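PDB 6HQZ: AvrRpt2 from Erwinia amylovora, which is a type III effector and papain-like cysteine protease of family C70 that the fire blight pathogen probably uses to cleave proteins of its plant host. Local coordinates for residues L43-G48 with G102-S107; Q53-V58 with R144-M149; F95-P100 with L130-D135. All coordinates share one frame; numbering follows the deposited sequence.

Interaction 1 of 3, residues L43-G48 with G102-S107; sequences LYDSSG and GSWHMS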
loop_
_atom_site.group_PDB
_atom_site.type_symbol
_atom_site.label_atom_id
_atom_site.label_comp_id
_atom_site.label_asym_id
_atom_site.label_seq_id
_atom_site.Cartn_x
_atom_site.Cartn_y
_atom_site.Cartn_z
ATOM N N LEU A 43 -19.547 18.802 -11.055
ATOM C CA LEU A 43 -19.169 17.504 -10.579
ATOM C C LEU A 43 -18.450 17.651 -9.235
ATOM O O LEU A 43 -18.685 16.838 -8.361
ATOM C CB LEU A 43 -18.248 16.811 -11.593
ATOM C CG LEU A 43 -17.656 15.466 -11.166
ATOM C CD1 LEU A 43 -18.794 14.516 -10.926
ATOM C CD2 LEU A 43 -16.663 14.922 -12.168
ATOM N N TYR A 44 -17.600 18.677 -9.068
ATOM C CA TYR A 44 -16.695 18.704 -7.909
ATOM C C TYR A 44 -17.001 19.739 -6.869
ATOM O O TYR A 44 -16.478 19.670 -5.727
ATOM C CB TYR A 44 -15.245 18.864 -8.376
ATOM C CG TYR A 44 -14.711 17.621 -8.960
ATOM C CD1 TYR A 44 -14.663 16.447 -8.233
ATOM C CD2 TYR A 44 -14.257 17.586 -10.263
ATOM C CE1 TYR A 44 -14.190 15.256 -8.790
ATOM C CE2 TYR A 44 -13.776 16.423 -10.822
ATOM C CZ TYR A 44 -13.724 15.239 -10.100
ATOM O OH TYR A 44 -13.255 14.055 -10.674
ATOM N N ASP A 45 -17.825 20.698 -7.228
ATOM C CA ASP A 45 -18.086 21.800 -6.327
ATOM C C ASP A 45 -19.538 22.248 -6.220
ATOM O O ASP A 45 -19.778 23.333 -5.722
ATOM C CB ASP A 45 -17.250 23.012 -6.709
ATOM C CG ASP A 45 -17.108 24.006 -5.555
ATOM O OD1 ASP A 45 -17.278 23.634 -4.363
ATOM O OD2 ASP A 45 -16.885 25.183 -5.853
ATOM N N SER A 46 -20.505 21.446 -6.652
ATOM C CA SER A 46 -21.925 21.907 -6.628
ATOM C C SER A 46 -22.542 21.586 -5.291
ATOM O O SER A 46 -22.162 20.616 -4.689
ATOM C CB SER A 46 -22.780 21.215 -7.697
ATOM O OG SER A 46 -22.745 21.907 -8.926
ATOM N N SER A 47 -23.492 22.406 -4.850
ATOM C CA SER A 47 -24.409 22.055 -3.738
ATOM C C SER A 47 -25.892 22.334 -4.119
ATOM O O SER A 47 -26.160 22.845 -5.194
ATOM C CB SER A 47 -24.027 22.806 -2.468
ATOM O OG SER A 47 -24.633 22.192 -1.330
ATOM N N GLY A 48 -26.852 21.983 -3.263
ATOM C CA GLY A 48 -28.288 22.074 -3.620
ATOM C C GLY A 48 -28.650 21.167 -4.808
ATOM O O GLY A 48 -28.071 20.088 -4.913
ATOM N N GLY A 102 -8.478 28.887 -10.590
ATOM C CA GLY A 102 -9.911 28.800 -10.224
ATOM C C GLY A 102 -10.706 27.656 -10.883
ATOM O O GLY A 102 -11.762 27.223 -10.403
ATOM N N SER A 103 -10.157 27.113 -11.939
ATOM C CA SER A 103 -10.792 26.001 -12.629
ATOM C C SER A 103 -10.527 24.636 -11.992
ATOM O O SER A 103 -9.558 24.416 -11.265
ATOM C CB SER A 103 -10.357 26.019 -14.084
ATOM O OG SER A 103 -8.987 25.868 -14.075
ATOM N N TRP A 104 -11.440 23.731 -12.263
ATOM C CA TRP A 104 -11.381 22.399 -11.752
ATOM C C TRP A 104 -10.764 21.502 -12.846
ATOM O O TRP A 104 -10.975 21.721 -14.044
ATOM C CB TRP A 104 -12.761 21.875 -11.350
ATOM C CG TRP A 104 -13.262 22.548 -10.107
ATOM C CD1 TRP A 104 -13.914 23.752 -10.063
ATOM C CD2 TRP A 104 -13.036 22.167 -8.779
ATOM N NE1 TRP A 104 -14.167 24.106 -8.757
ATOM C CE2 TRP A 104 -13.641 23.137 -7.952
ATOM C CE3 TRP A 104 -12.390 21.073 -8.177
ATOM C CZ2 TRP A 104 -13.629 23.045 -6.562
ATOM C CZ3 TRP A 104 -12.346 21.014 -6.823
ATOM C CH2 TRP A 104 -12.991 21.992 -6.023
ATOM N N HIS A 105 -10.051 20.513 -12.400
ATOM C CA HIS A 105 -9.328 19.564 -13.265
ATOM C C HIS A 105 -9.353 18.154 -12.694
ATOM O O HIS A 105 -9.521 17.964 -11.488
ATOM C CB HIS A 105 -7.850 20.042 -13.431
ATOM C CG HIS A 105 -7.756 21.350 -14.104
ATOM N ND1 HIS A 105 -7.601 21.466 -15.460
ATOM C CD2 HIS A 105 -7.961 22.606 -13.637
ATOM C CE1 HIS A 105 -7.593 22.742 -15.790
ATOM N NE2 HIS A 105 -7.837 23.456 -14.706
ATOM N N MET A 106 -9.068 17.167 -13.548
ATOM C CA MET A 106 -8.916 15.821 -13.129
ATOM C C MET A 106 -7.543 15.332 -13.496
ATOM O O MET A 106 -7.070 15.650 -14.594
ATOM C CB MET A 106 -9.940 14.956 -13.814
ATOM C CG MET A 106 -11.345 15.094 -13.345
ATOM S SD MET A 106 -12.385 14.057 -14.371
ATOM C CE MET A 106 -11.782 12.458 -13.843
ATOM N N SER A 107 -6.926 14.565 -12.581
ATOM C CA SER A 107 -5.594 14.026 -12.780
ATOM C C SER A 107 -5.538 12.668 -12.188
ATOM O O SER A 107 -6.467 12.248 -11.482
ATOM C CB SER A 107 -4.554 14.924 -12.131
ATOM O OG SER A 107 -4.488 16.191 -12.782
#

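Interaction 2 of 3, residues Q53-V58 with R144-M149; sequences QQREDV and RVPHAM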
loop_
_atom_site.group_PDB
_atom_site.type_symbol
_atom_site.label_atom_id
_atom_site.label_comp_id
_atom_site.label_asym_id
_atom_site.label_seq_id
_atom_site.Cartn_x
_atom_site.Cartn_y
_atom_site.Cartn_z
ATOM N N GLN A 53 -28.088 16.064 -8.076
ATOM C CA GLN A 53 -28.209 15.502 -9.422
ATOM C C GLN A 53 -26.921 14.944 -9.894
ATOM O O GLN A 53 -26.925 13.832 -10.397
ATOM C CB GLN A 53 -28.632 16.540 -10.495
ATOM C CG GLN A 53 -28.564 15.967 -11.944
ATOM C CD GLN A 53 -29.227 16.800 -13.046
ATOM O OE1 GLN A 53 -30.174 17.551 -12.811
ATOM N NE2 GLN A 53 -28.743 16.625 -14.272
ATOM N N GLN A 54 -25.846 15.756 -9.845
ATOM C CA GLN A 54 -24.548 15.321 -10.326
ATOM C C GLN A 54 -24.059 14.183 -9.415
ATOM O O GLN A 54 -23.397 13.286 -9.908
ATOM C CB GLN A 54 -23.490 16.466 -10.444
ATOM C CG GLN A 54 -23.396 17.159 -11.824
ATOM C CD GLN A 54 -22.641 16.366 -12.927
ATOM O OE1 GLN A 54 -23.180 15.401 -13.521
ATOM N NE2 GLN A 54 -21.433 16.823 -13.268
ATOM N N ARG A 55 -24.428 14.202 -8.124
ATOM C CA ARG A 55 -24.147 13.064 -7.234
ATOM C C ARG A 55 -24.839 11.778 -7.703
ATOM O O ARG A 55 -24.227 10.715 -7.696
ATOM C CB ARG A 55 -24.540 13.347 -5.758
ATOM C CG ARG A 55 -24.252 12.193 -4.755
ATOM C CD ARG A 55 -22.773 11.746 -4.797
ATOM N NE ARG A 55 -22.503 10.658 -3.858
ATOM C CZ ARG A 55 -21.362 9.977 -3.778
ATOM N NH1 ARG A 55 -20.358 10.221 -4.609
ATOM N NH2 ARG A 55 -21.234 9.006 -2.875
ATOM N N GLU A 56 -26.099 11.886 -8.114
ATOM C CA GLU A 56 -26.839 10.735 -8.691
ATOM C C GLU A 56 -26.211 10.230 -10.002
ATOM O O GLU A 56 -26.002 9.027 -10.168
ATOM C CB GLU A 56 -28.313 11.071 -8.944
ATOM C CG GLU A 56 -29.111 9.867 -9.462
ATOM C CD GLU A 56 -30.603 9.942 -9.209
ATOM O OE1 GLU A 56 -31.209 11.022 -9.381
ATOM O OE2 GLU A 56 -31.189 8.887 -8.873
ATOM N N ASP A 57 -25.927 11.164 -10.911
ATOM C CA ASP A 57 -25.274 10.873 -12.196
ATOM C C ASP A 57 -23.948 10.149 -12.041
ATOM O O ASP A 57 -23.676 9.163 -12.708
ATOM C CB ASP A 57 -25.007 12.157 -12.987
ATOM C CG ASP A 57 -26.254 12.773 -13.544
ATOM O OD1 ASP A 57 -27.316 12.111 -13.595
ATOM O OD2 ASP A 57 -26.171 13.962 -13.949
ATOM N N VAL A 58 -23.123 10.633 -11.148
ATOM C CA VAL A 58 -21.846 9.991 -10.909
ATOM C C VAL A 58 -21.932 8.610 -10.248
ATOM O O VAL A 58 -21.140 7.738 -10.568
ATOM C CB VAL A 58 -20.944 10.891 -10.068
ATOM C CG1 VAL A 58 -19.601 10.238 -9.798
ATOM C CG2 VAL A 58 -20.698 12.174 -10.831
ATOM N N ARG A 144 -15.505 18.629 -1.063
ATOM C CA ARG A 144 -16.923 18.838 -0.949
ATOM C C ARG A 144 -17.750 17.675 -1.440
ATOM O O ARG A 144 -18.933 17.541 -1.040
ATOM C CB ARG A 144 -17.392 20.127 -1.655
ATOM C CG ARG A 144 -18.866 20.393 -1.560
ATOM C CD ARG A 144 -19.221 21.730 -2.177
ATOM N NE ARG A 144 -20.214 22.367 -1.368
ATOM C CZ ARG A 144 -20.566 23.637 -1.518
ATOM N NH1 ARG A 144 -19.999 24.397 -2.472
ATOM N NH2 ARG A 144 -21.478 24.144 -0.710
ATOM N N VAL A 145 -17.170 16.825 -2.262
ATOM C CA VAL A 145 -17.956 15.728 -2.865
ATOM C C VAL A 145 -17.339 14.399 -2.483
ATOM O O VAL A 145 -16.096 14.294 -2.407
ATOM C CB VAL A 145 -18.102 15.827 -4.398
ATOM C CG1 VAL A 145 -18.924 17.075 -4.741
ATOM C CG2 VAL A 145 -16.767 15.826 -5.130
ATOM N N PRO A 146 -18.155 13.400 -2.251
ATOM C CA PRO A 146 -17.600 12.106 -1.851
ATOM C C PRO A 146 -16.834 11.408 -2.965
ATOM O O PRO A 146 -16.084 10.479 -2.676
ATOM C CB PRO A 146 -18.844 11.276 -1.473
ATOM C CG PRO A 146 -19.909 12.248 -1.319
ATOM C CD PRO A 146 -19.628 13.400 -2.196
ATOM N N HIS A 147 -17.006 11.857 -4.205
ATOM C CA HIS A 147 -16.402 11.196 -5.377
ATOM C C HIS A 147 -15.162 11.901 -5.846
ATOM O O HIS A 147 -14.796 11.787 -6.994
ATOM C CB HIS A 147 -17.393 11.017 -6.522
ATOM C CG HIS A 147 -18.196 12.237 -6.846
ATOM N ND1 HIS A 147 -19.408 12.504 -6.255
ATOM C CD2 HIS A 147 -17.957 13.263 -7.702
ATOM C CE1 HIS A 147 -19.884 13.645 -6.733
ATOM N NE2 HIS A 147 -19.002 14.142 -7.586
ATOM N N ALA A 148 -14.511 12.602 -4.927
ATOM C CA ALA A 148 -13.307 13.344 -5.178
ATOM C C ALA A 148 -12.185 12.462 -5.759
ATOM O O ALA A 148 -11.398 12.962 -6.572
ATOM C CB ALA A 148 -12.859 14.065 -3.918
ATOM N N MET A 149 -12.132 11.175 -5.353
ATOM C CA MET A 149 -11.017 10.282 -5.675
ATOM C C MET A 149 -11.644 8.964 -6.078
ATOM O O MET A 149 -12.295 8.319 -5.229
ATOM C CB MET A 149 -10.166 10.092 -4.414
ATOM C CG MET A 149 -9.260 11.324 -4.096
ATOM S SD MET A 149 -8.521 11.111 -2.490
ATOM C CE MET A 149 -7.352 9.855 -2.814
#

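Interaction 3 of 3, residues F95-P100 with L130-D135; sequences FGWQTP and LTMPLD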
loop_
_atom_site.group_PDB
_atom_site.type_symbol
_atom_site.label_atom_id
_atom_site.label_comp_id
_atom_site.label_asym_id
_atom_site.label_seq_id
_atom_site.Cartn_x
_atom_site.Cartn_y
_atom_site.Cartn_z
ATOM N N PHE A 95 -8.436 11.969 -9.386
ATOM C CA PHE A 95 -8.848 12.999 -8.432
ATOM C C PHE A 95 -9.182 14.314 -9.114
ATOM O O PHE A 95 -8.546 14.778 -10.091
ATOM C CB PHE A 95 -7.797 13.218 -7.318
ATOM C CG PHE A 95 -6.517 13.827 -7.757
ATOM C CD1 PHE A 95 -5.532 13.018 -8.270
ATOM C CD2 PHE A 95 -6.242 15.158 -7.579
ATOM C CE1 PHE A 95 -4.301 13.525 -8.625
ATOM C CE2 PHE A 95 -4.996 15.673 -7.900
ATOM C CZ PHE A 95 -4.040 14.866 -8.450
ATOM N N GLY A 96 -10.200 14.934 -8.521
ATOM C CA GLY A 96 -10.671 16.264 -8.884
ATOM C C GLY A 96 -10.024 17.271 -7.999
ATOM O O GLY A 96 -10.003 17.077 -6.790
ATOM N N TRP A 97 -9.540 18.379 -8.576
ATOM C CA TRP A 97 -8.879 19.423 -7.784
ATOM C C TRP A 97 -8.977 20.764 -8.406
ATOM O O TRP A 97 -9.222 20.895 -9.593
ATOM C CB TRP A 97 -7.409 19.082 -7.535
ATOM C CG TRP A 97 -6.555 19.018 -8.749
ATOM C CD1 TRP A 97 -6.531 18.045 -9.717
ATOM C CD2 TRP A 97 -5.501 19.953 -9.100
ATOM N NE1 TRP A 97 -5.540 18.324 -10.625
ATOM C CE2 TRP A 97 -4.864 19.441 -10.243
ATOM C CE3 TRP A 97 -4.994 21.102 -8.505
ATOM C CZ2 TRP A 97 -3.821 20.079 -10.839
ATOM C CZ3 TRP A 97 -3.892 21.732 -9.081
ATOM C CH2 TRP A 97 -3.339 21.231 -10.257
ATOM N N GLN A 98 -8.843 21.794 -7.587
ATOM C CA GLN A 98 -9.054 23.127 -8.039
ATOM C C GLN A 98 -7.714 23.865 -8.165
ATOM O O GLN A 98 -6.941 23.925 -7.200
ATOM C CB GLN A 98 -10.040 23.879 -7.135
ATOM C CG GLN A 98 -10.463 25.234 -7.676
ATOM C CD GLN A 98 -11.453 25.977 -6.790
ATOM O OE1 GLN A 98 -11.465 25.791 -5.589
ATOM N NE2 GLN A 98 -12.298 26.792 -7.402
ATOM N N THR A 99 -7.500 24.521 -9.296
ATOM C CA THR A 99 -6.231 25.158 -9.492
ATOM C C THR A 99 -6.228 26.539 -8.881
ATOM O O THR A 99 -7.292 27.145 -8.631
ATOM C CB THR A 99 -5.835 25.233 -10.990
ATOM O OG1 THR A 99 -6.821 25.968 -11.725
ATOM C CG2 THR A 99 -5.679 23.871 -11.565
ATOM N N PRO A 100 -5.021 27.080 -8.685
ATOM C CA PRO A 100 -4.963 28.424 -8.263
ATOM C C PRO A 100 -5.766 29.382 -9.123
ATOM O O PRO A 100 -6.443 30.219 -8.609
ATOM C CB PRO A 100 -3.460 28.762 -8.436
ATOM C CG PRO A 100 -2.789 27.486 -8.061
ATOM C CD PRO A 100 -3.689 26.433 -8.644
ATOM N N LEU A 130 4.250 14.217 -13.257
ATOM C CA LEU A 130 4.442 15.473 -12.524
ATOM C C LEU A 130 4.388 15.175 -11.001
ATOM O O LEU A 130 3.891 14.127 -10.542
ATOM C CB LEU A 130 3.366 16.472 -12.836
ATOM C CG LEU A 130 3.077 16.863 -14.309
ATOM C CD1 LEU A 130 2.000 17.981 -14.365
ATOM C CD2 LEU A 130 4.344 17.177 -15.079
ATOM N N THR A 131 4.896 16.110 -10.223
ATOM C CA THR A 131 4.592 16.067 -8.789
ATOM C C THR A 131 4.049 17.413 -8.353
ATOM O O THR A 131 4.381 18.406 -8.935
ATOM C CB THR A 131 5.826 15.748 -7.901
ATOM O OG1 THR A 131 6.716 16.876 -7.788
ATOM C CG2 THR A 131 6.598 14.562 -8.445
ATOM N N MET A 132 3.308 17.399 -7.266
ATOM C CA MET A 132 2.978 18.599 -6.542
ATOM C C MET A 132 3.130 18.359 -5.058
ATOM O O MET A 132 2.979 17.224 -4.609
ATOM C CB MET A 132 1.532 19.104 -6.856
ATOM C CG MET A 132 0.377 18.502 -6.150
ATOM S SD MET A 132 -1.329 19.132 -6.309
ATOM C CE MET A 132 -1.693 18.680 -7.999
ATOM N N PRO A 133 3.290 19.434 -4.282
ATOM C CA PRO A 133 3.381 19.195 -2.869
ATOM C C PRO A 133 2.135 18.541 -2.302
ATOM O O PRO A 133 0.986 18.860 -2.685
ATOM C CB PRO A 133 3.537 20.598 -2.272
ATOM C CG PRO A 133 4.071 21.415 -3.406
ATOM C CD PRO A 133 3.381 20.860 -4.595
ATOM N N LEU A 134 2.338 17.676 -1.330
ATOM C CA LEU A 134 1.238 17.080 -0.614
ATOM C C LEU A 134 0.354 18.129 -0.007
ATOM O O LEU A 134 -0.884 17.958 -0.007
ATOM C CB LEU A 134 1.782 16.148 0.467
ATOM C CG LEU A 134 0.759 15.444 1.300
ATOM C CD1 LEU A 134 -0.252 14.729 0.404
ATOM C CD2 LEU A 134 1.443 14.480 2.279
ATOM N N ASP A 135 0.952 19.216 0.542
ATOM C CA ASP A 135 0.138 20.297 1.131
ATOM C C ASP A 135 -0.846 20.833 0.069
ATOM O O ASP A 135 -1.987 21.134 0.385
ATOM C CB ASP A 135 0.994 21.445 1.713
ATOM C CG ASP A 135 0.145 22.609 2.314
ATOM O OD1 ASP A 135 -0.331 22.540 3.472
ATOM O OD2 ASP A 135 -0.014 23.633 1.623
#

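Interaction 1 of 3, residues L43-G48 with G102-S107
Tyr44 and Trp104 meet where the short helix 40-45 lies against strand 104-113, an inner strand of the antiparallel sheet of this papain-like protease. The phenol can be followed outward from the backbone. Its CB sits over one face of the indole, 3.6 Å from Trp104 CE3, and points at the six-membered ring in a CH-pi contact, 27° off the ring normal and displaced toward the rim. Because CG of Tyr44 stands anti to its carbonyl carbon (chi1 -74°), the aromatic ring leaves the tryptophan behind and runs on toward Met106. There Tyr44 CE2 comes within 3.7 Å of Met106 CG, which lies near the plane of the phenol at its edge, and the two side chains cross at about a right angle. Finally Tyr44 OH reaches 3.4 Å from Met106 CG, with SD and CE of the bent methionine a little farther off. Within the helix, Leu43 CG covers one face of the same phenol, over its centre.

Asp45 continues the contact at the CZ2-CE2 side of the indole, where the six-membered ring meets the fusion bond. Its CB rests 3.6 Å from Trp104 CZ2, in an oblique approach, while the carboxylate is turned 42° from the ring plane and sends OD1 to Arg144 in a long, weak ion pair. No hydrogen bond joins the two segments, so apolar contact does the work. Trp104 is further enclosed by Leu40, Pro41 and Ala142, and Met106 continues into Cys20, Trp21 and Cys24 of helix 19-27, linking the contact to the helical half of the fold. Across the start of the strand, on either side of Trp104 in sequence, Ser103 OG of the preceding loop and His105 NE2 share a hydrogen bond of 2.7 Å.

Interaction 2 of 3, residues Q53-V58 with R144-M149
Arg55 NH1 donates to His147 ND1 over 3.0 Å, a bent bond (142° at the hydrogen) that enters almost in the imidazole plane. Guanidinium and ring are nearly coplanar, 13° apart, and the arginine and histidine run antiparallel alongside each other. The guanidinium has its stronger partner beyond the two segments, a salt bridge from NH2 to Glu69 OE2 on strand 67-69. This is the tight part of the contact. The imidazole is held flat between Val58 CG1, 3.8 Å above one face, and Val145 CB on the other, and its NE2 is bound to Leu43 O. Both ring nitrogens are therefore engaged, ND1 as acceptor, which fits a neutral ring protonated on NE2.

The outer side is looser. Pro146, exposed at its position in the type I turn from Val145 to Ala148, merely lays its ring over one face of the guanidinium, with CG 3.6 Å from Arg55 CZ. The turn's own bond, Ala148 N to Val145 O, is weak.

The contact thus fits the connection leading into strand 149-152 between helix 49-65, the end of helix 40-45 and the edge strand 67-69.

Interaction 3 of 3, residues F95-P100 with L130-D135
Met132 brings its terminal methyl squarely over the six-membered ring of Trp97, with CE 3.7 Å from the ring centroid and only 9° off the normal. The two side chains come from opposite directions, and the methyl lies almost equally close to the ring carbons, nearest to Trp97 CH2 and CZ2 at 3.8 Å. The sulfur stands back at 4.8 Å between Met132 SD and the same ring's centroid, in an oblique Met-aromatic contact, so the methyl does most of the touching. The bend at chi3 (69°) turns CE out of the line of the methionine chain and onto the indole.

The other face of the tryptophan is taken by Thr99, whose CG2 lies 3.6 Å above the plane, so the indole is held between a methyl from each segment. Its rotation is further fixed by the hydrogen bond between Trp97 NE1 and Ser107 OG on the neighbouring strand, while Phe95 O lies in the ring plane beside the indole edge. Phe95 adds a lighter touch, its CE2 4.5 Å from Met132 CE, with the methyl near the plane of the phenyl ring. That phenyl also meets Phe137 of helix 134-140 edge-to-face, and Met132 packs against Ile119 and Phe121.

Strands 93-98 and 130-133 are not neighbours: strands 104-113 and 118-123 run between them. A methionine from the outermost strand reaching a tryptophan three strands away is consistent with strong curvature of the sheet, as in the barrel-like antiparallel half of the papain-like fold.

How the interactions relate
From the N terminus the chain first passes through 43-48 and 53-58, on two successive helices, before entering the sheet. Interaction 1 closes the loop from 43-48 to 102-107, tying helix 40-45 to strand 104-113. Interaction 2 closes a longer one, from helix 49-65 to the connection at 144-149, and crosses interaction 1. Interaction 3, between 95-100 and 130-135, is nested inside interaction 2 but also crosses interaction 1. Strand 93-98 connects all three: Phe95 N and Trp97 N bond to Ser107 O and His105 O of interaction 1, and Gly96 N to Ala148 O of interaction 2. Helices and curved sheet are thereby joined along the inner strands 93-98 and 104-113.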